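Local coordinates for collectin placenta 1 (Mus musculus, PDB 2OX9), which probably serves as a scavenger-receptor C-type lectin that binds the leukocyte glycan Lewis(x) through its carbohydrate-recognition domain, at residues His39-Asn44 against Asn125-Lys130. Sequence-based numbering, arbitrary orientation.
Sequences HLVFIN and NFICEK. With CA (calcium ion), chain L.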
ATOM      1  N   HIS A  39       4.780  -5.008   7.886  1.00  9.74           N
ATOM      2  CA  HIS A  39       4.939  -3.713   7.237  1.00 11.82           C
ATOM      3  C   HIS A  39       3.829  -3.502   6.211  1.00 10.73           C
ATOM      4  O   HIS A  39       3.217  -4.466   5.746  1.00  9.38           O
ATOM      5  CB  HIS A  39       6.301  -3.629   6.536  1.00  7.87           C
ATOM      6  CG  HIS A  39       6.495  -4.655   5.465  1.00  8.92           C
ATOM      7  ND1 HIS A  39       5.967  -4.520   4.197  1.00  8.25           N
ATOM      8  CD2 HIS A  39       7.128  -5.851   5.484  1.00  7.83           C
ATOM      9  CE1 HIS A  39       6.264  -5.590   3.484  1.00 11.07           C
ATOM     10  NE2 HIS A  39       6.970  -6.413   4.241  1.00 11.02           N
ATOM     11  N   LEU A  40       3.537  -2.246   5.890  1.00 11.63           N
ATOM     12  CA  LEU A  40       2.525  -1.979   4.864  1.00 10.88           C
ATOM     13  C   LEU A  40       3.035  -2.758   3.654  1.00  9.67           C
ATOM     14  O   LEU A  40       4.217  -2.708   3.328  1.00 10.08           O
ATOM     15  CB  LEU A  40       2.442  -0.487   4.566  1.00 13.23           C
ATOM     16  CG  LEU A  40       1.618   0.329   5.577  1.00 12.79           C
ATOM     17  CD1 LEU A  40       1.826   1.816   5.336  1.00 15.08           C
ATOM     18  CD2 LEU A  40       0.140  -0.029   5.433  1.00 14.08           C
ATOM     19  N   VAL A  41       2.138  -3.484   3.000  1.00  8.53           N
ATOM     20  CA  VAL A  41       2.486  -4.335   1.867  1.00  8.73           C
ATOM     21  C   VAL A  41       3.400  -3.794   0.752  1.00  8.89           C
ATOM     22  O   VAL A  41       3.239  -2.664   0.261  1.00  8.78           O
ATOM     23  CB  VAL A  41       1.181  -4.901   1.202  1.00  4.30           C
ATOM     24  CG1 VAL A  41       0.542  -3.836   0.295  1.00  2.76           C
ATOM     25  CG2 VAL A  41       1.502  -6.161   0.422  1.00  2.99           C
ATOM     26  N   PHE A  42       4.373  -4.617   0.377  1.00  7.71           N
ATOM     27  CA  PHE A  42       5.292  -4.311  -0.723  1.00 11.97           C
ATOM     28  C   PHE A  42       4.848  -5.248  -1.844  1.00 11.47           C
ATOM     29  O   PHE A  42       4.891  -6.466  -1.693  1.00 10.48           O
ATOM     30  CB  PHE A  42       6.749  -4.642  -0.363  1.00 12.02           C
ATOM     31  CG  PHE A  42       7.303  -3.841   0.788  1.00 14.16           C
ATOM     32  CD1 PHE A  42       8.523  -4.197   1.363  1.00 14.53           C
ATOM     33  CD2 PHE A  42       6.614  -2.748   1.304  1.00 12.70           C
ATOM     34  CE1 PHE A  42       9.043  -3.485   2.429  1.00 12.49           C
ATOM     35  CE2 PHE A  42       7.132  -2.025   2.377  1.00 15.67           C
ATOM     36  CZ  PHE A  42       8.353  -2.399   2.940  1.00 14.77           C
ATOM     37  N   ILE A  43       4.421  -4.689  -2.965  1.00 12.91           N
ATOM     38  CA  ILE A  43       3.958  -5.514  -4.080  1.00 14.02           C
ATOM     39  C   ILE A  43       5.097  -5.621  -5.090  1.00 16.24           C
ATOM     40  O   ILE A  43       5.367  -4.676  -5.828  1.00 17.81           O
ATOM     41  CB  ILE A  43       2.707  -4.885  -4.720  1.00 13.04           C
ATOM     42  CG1 ILE A  43       1.642  -4.664  -3.634  1.00 11.57           C
ATOM     43  CG2 ILE A  43       2.160  -5.792  -5.825  1.00 13.58           C
ATOM     44  CD1 ILE A  43       0.386  -3.969  -4.129  1.00 14.13           C
ATOM     45  N   ASN A  44       5.749  -6.785  -5.114  1.00 16.63           N
ATOM     46  CA  ASN A  44       6.907  -7.024  -5.971  1.00 18.04           C
ATOM     47  C   ASN A  44       6.697  -7.766  -7.294  1.00 15.88           C
ATOM     48  O   ASN A  44       7.657  -7.964  -8.035  1.00 14.33           O
ATOM     49  CB  ASN A  44       7.978  -7.785  -5.178  1.00 22.32           C
ATOM     50  CG  ASN A  44       8.077  -7.332  -3.733  1.00 27.93           C
ATOM     51  OD1 ASN A  44       7.286  -7.743  -2.874  1.00 29.19           O
ATOM     52  ND2 ASN A  44       9.049  -6.474  -3.456  1.00 28.59           N
ATOM     53  N   ASN A 125      -8.175   2.091   3.968  1.00 11.04           N
ATOM     54  CA  ASN A 125      -7.973   0.798   4.612  1.00 11.62           C
ATOM     55  C   ASN A 125      -6.515   0.530   4.257  1.00 10.96           C
ATOM     56  O   ASN A 125      -5.865   1.377   3.631  1.00 11.58           O
ATOM     57  CB  ASN A 125      -8.867  -0.289   4.003  1.00 11.88           C
ATOM     58  CG  ASN A 125     -10.284  -0.235   4.523  1.00 14.32           C
ATOM     59  OD1 ASN A 125     -10.999   0.731   4.294  1.00 15.66           O
ATOM     60  ND2 ASN A 125     -10.695  -1.276   5.237  1.00 16.66           N
ATOM     61  N   PHE A 126      -5.985  -0.625   4.640  1.00  8.01           N
ATOM     62  CA  PHE A 126      -4.597  -0.905   4.331  1.00  8.51           C
ATOM     63  C   PHE A 126      -4.285  -2.394   4.316  1.00  8.71           C
ATOM     64  O   PHE A 126      -5.138  -3.227   4.632  1.00  7.83           O
ATOM     65  CB  PHE A 126      -3.685  -0.179   5.341  1.00  8.44           C
ATOM     66  CG  PHE A 126      -3.972  -0.515   6.778  1.00  7.54           C
ATOM     67  CD1 PHE A 126      -3.353  -1.597   7.397  1.00 10.58           C
ATOM     68  CD2 PHE A 126      -4.856   0.266   7.525  1.00  8.28           C
ATOM     69  CE1 PHE A 126      -3.609  -1.893   8.743  1.00  6.17           C
ATOM     70  CE2 PHE A 126      -5.115  -0.021   8.862  1.00 10.05           C
ATOM     71  CZ  PHE A 126      -4.488  -1.103   9.474  1.00 12.34           C
ATOM     72  N   ILE A 127      -3.055  -2.724   3.942  1.00  9.07           N
ATOM     73  CA  ILE A 127      -2.649  -4.123   3.877  1.00  8.73           C
ATOM     74  C   ILE A 127      -1.289  -4.317   4.534  1.00 10.46           C
ATOM     75  O   ILE A 127      -0.331  -3.639   4.178  1.00  8.98           O
ATOM     76  CB  ILE A 127      -2.520  -4.601   2.411  1.00  9.13           C
ATOM     77  CG1 ILE A 127      -3.811  -4.313   1.640  1.00  9.98           C
ATOM     78  CG2 ILE A 127      -2.209  -6.101   2.386  1.00  5.23           C
ATOM     79  CD1 ILE A 127      -3.670  -4.530   0.158  1.00  6.98           C
ATOM     80  N   CYS A 128      -1.209  -5.243   5.486  1.00 11.24           N
ATOM     81  CA  CYS A 128       0.051  -5.548   6.152  1.00 10.77           C
ATOM     82  C   CYS A 128       0.610  -6.839   5.578  1.00 10.92           C
ATOM     83  O   CYS A 128      -0.141  -7.718   5.142  1.00  8.83           O
ATOM     84  CB  CYS A 128      -0.122  -5.748   7.656  1.00 14.30           C
ATOM     85  SG  CYS A 128      -0.787  -4.366   8.630  1.00 20.21           S
ATOM     86  N   GLU A 129       1.933  -6.958   5.598  1.00  8.84           N
ATOM     87  CA  GLU A 129       2.586  -8.142   5.081  1.00 10.72           C
ATOM     88  C   GLU A 129       3.709  -8.595   6.014  1.00 11.88           C
ATOM     89  O   GLU A 129       4.430  -7.779   6.594  1.00 10.10           O
ATOM     90  CB  GLU A 129       3.154  -7.862   3.683  1.00 12.15           C
ATOM     91  CG  GLU A 129       4.021  -8.985   3.137  1.00 13.49           C
ATOM     92  CD  GLU A 129       4.590  -8.701   1.753  1.00 12.16           C
ATOM     93  OE1 GLU A 129       4.699  -7.518   1.355  1.00 16.73           O
ATOM     94  OE2 GLU A 129       4.946  -9.669   1.064  1.00 15.42           O
ATOM     95  N   LYS A 130       3.847  -9.903   6.165  1.00 13.92           N
ATOM     96  CA  LYS A 130       4.910 -10.441   7.002  1.00 15.84           C
ATOM     97  C   LYS A 130       5.193 -11.893   6.663  1.00 17.29           C
ATOM     98  O   LYS A 130       4.473 -12.512   5.890  1.00 15.40           O
ATOM     99  CB  LYS A 130       4.572 -10.300   8.489  1.00 17.19           C
ATOM    100  CG  LYS A 130       3.436 -11.176   9.010  1.00 15.34           C
ATOM    101  CD  LYS A 130       3.283 -10.939  10.511  1.00 18.50           C
ATOM    102  CE  LYS A 130       2.221 -11.823  11.146  1.00 19.54           C
ATOM    103  NZ  LYS A 130       2.122 -11.580  12.624  1.00 19.05           N
TER
HETATM  104 CA    CA L 804       5.645  -8.517  -1.006  1.00 15.06          CA
HETATM  105  O   HOH W   1       6.730 -10.464  -1.216  1.00 23.42           O
HETATM  106  O   HOH W   2       7.653  -7.849   0.067  1.00 13.64           O
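E129 meets F42 and N44 at a calcium ion, a worked example of a metal joining a loop to a strand. Both carboxylate oxygens of E129 bind the calcium, OE1 at 2.7 Å and OE2 at 2.5 Å, alongside F42 O, N44 OD1 and two waters; E48 from helix 46-54 completes the site. E129 OE1 also accepts the backbone N-H of F42, N to OE1 3.1 Å and nearly straight at 164°, while K15 donates to OE2. Both oxygens of the buried carboxylate thus have second partners, and the neighbouring positive charges should favour its ionised form. CG of E129 stands anti to the backbone N (chi1 172°) and the chain continues extended, side by side with H39, whose CE1 lies 3.3 Å from E129 OE1. The imidazole is fixed by its bond from ND1 to L40 O (2.7 Å), and ND1 sits over the centre of the F42 ring.

Behind this shell, H39 and E129 form an antiparallel hydrogen-bonded pair, and V41 N reaches I127 O at 2.7 Å as the chain turns off the strand. There V41 CB packs on I127 CG2, with I52 against both residues, and C128 is tied to C33 by a disulfide. The strand carrying E129 is the C-terminal one of the C-type lectin fold, and this calcium is an accessory site, distinct from the glycan-binding calcium.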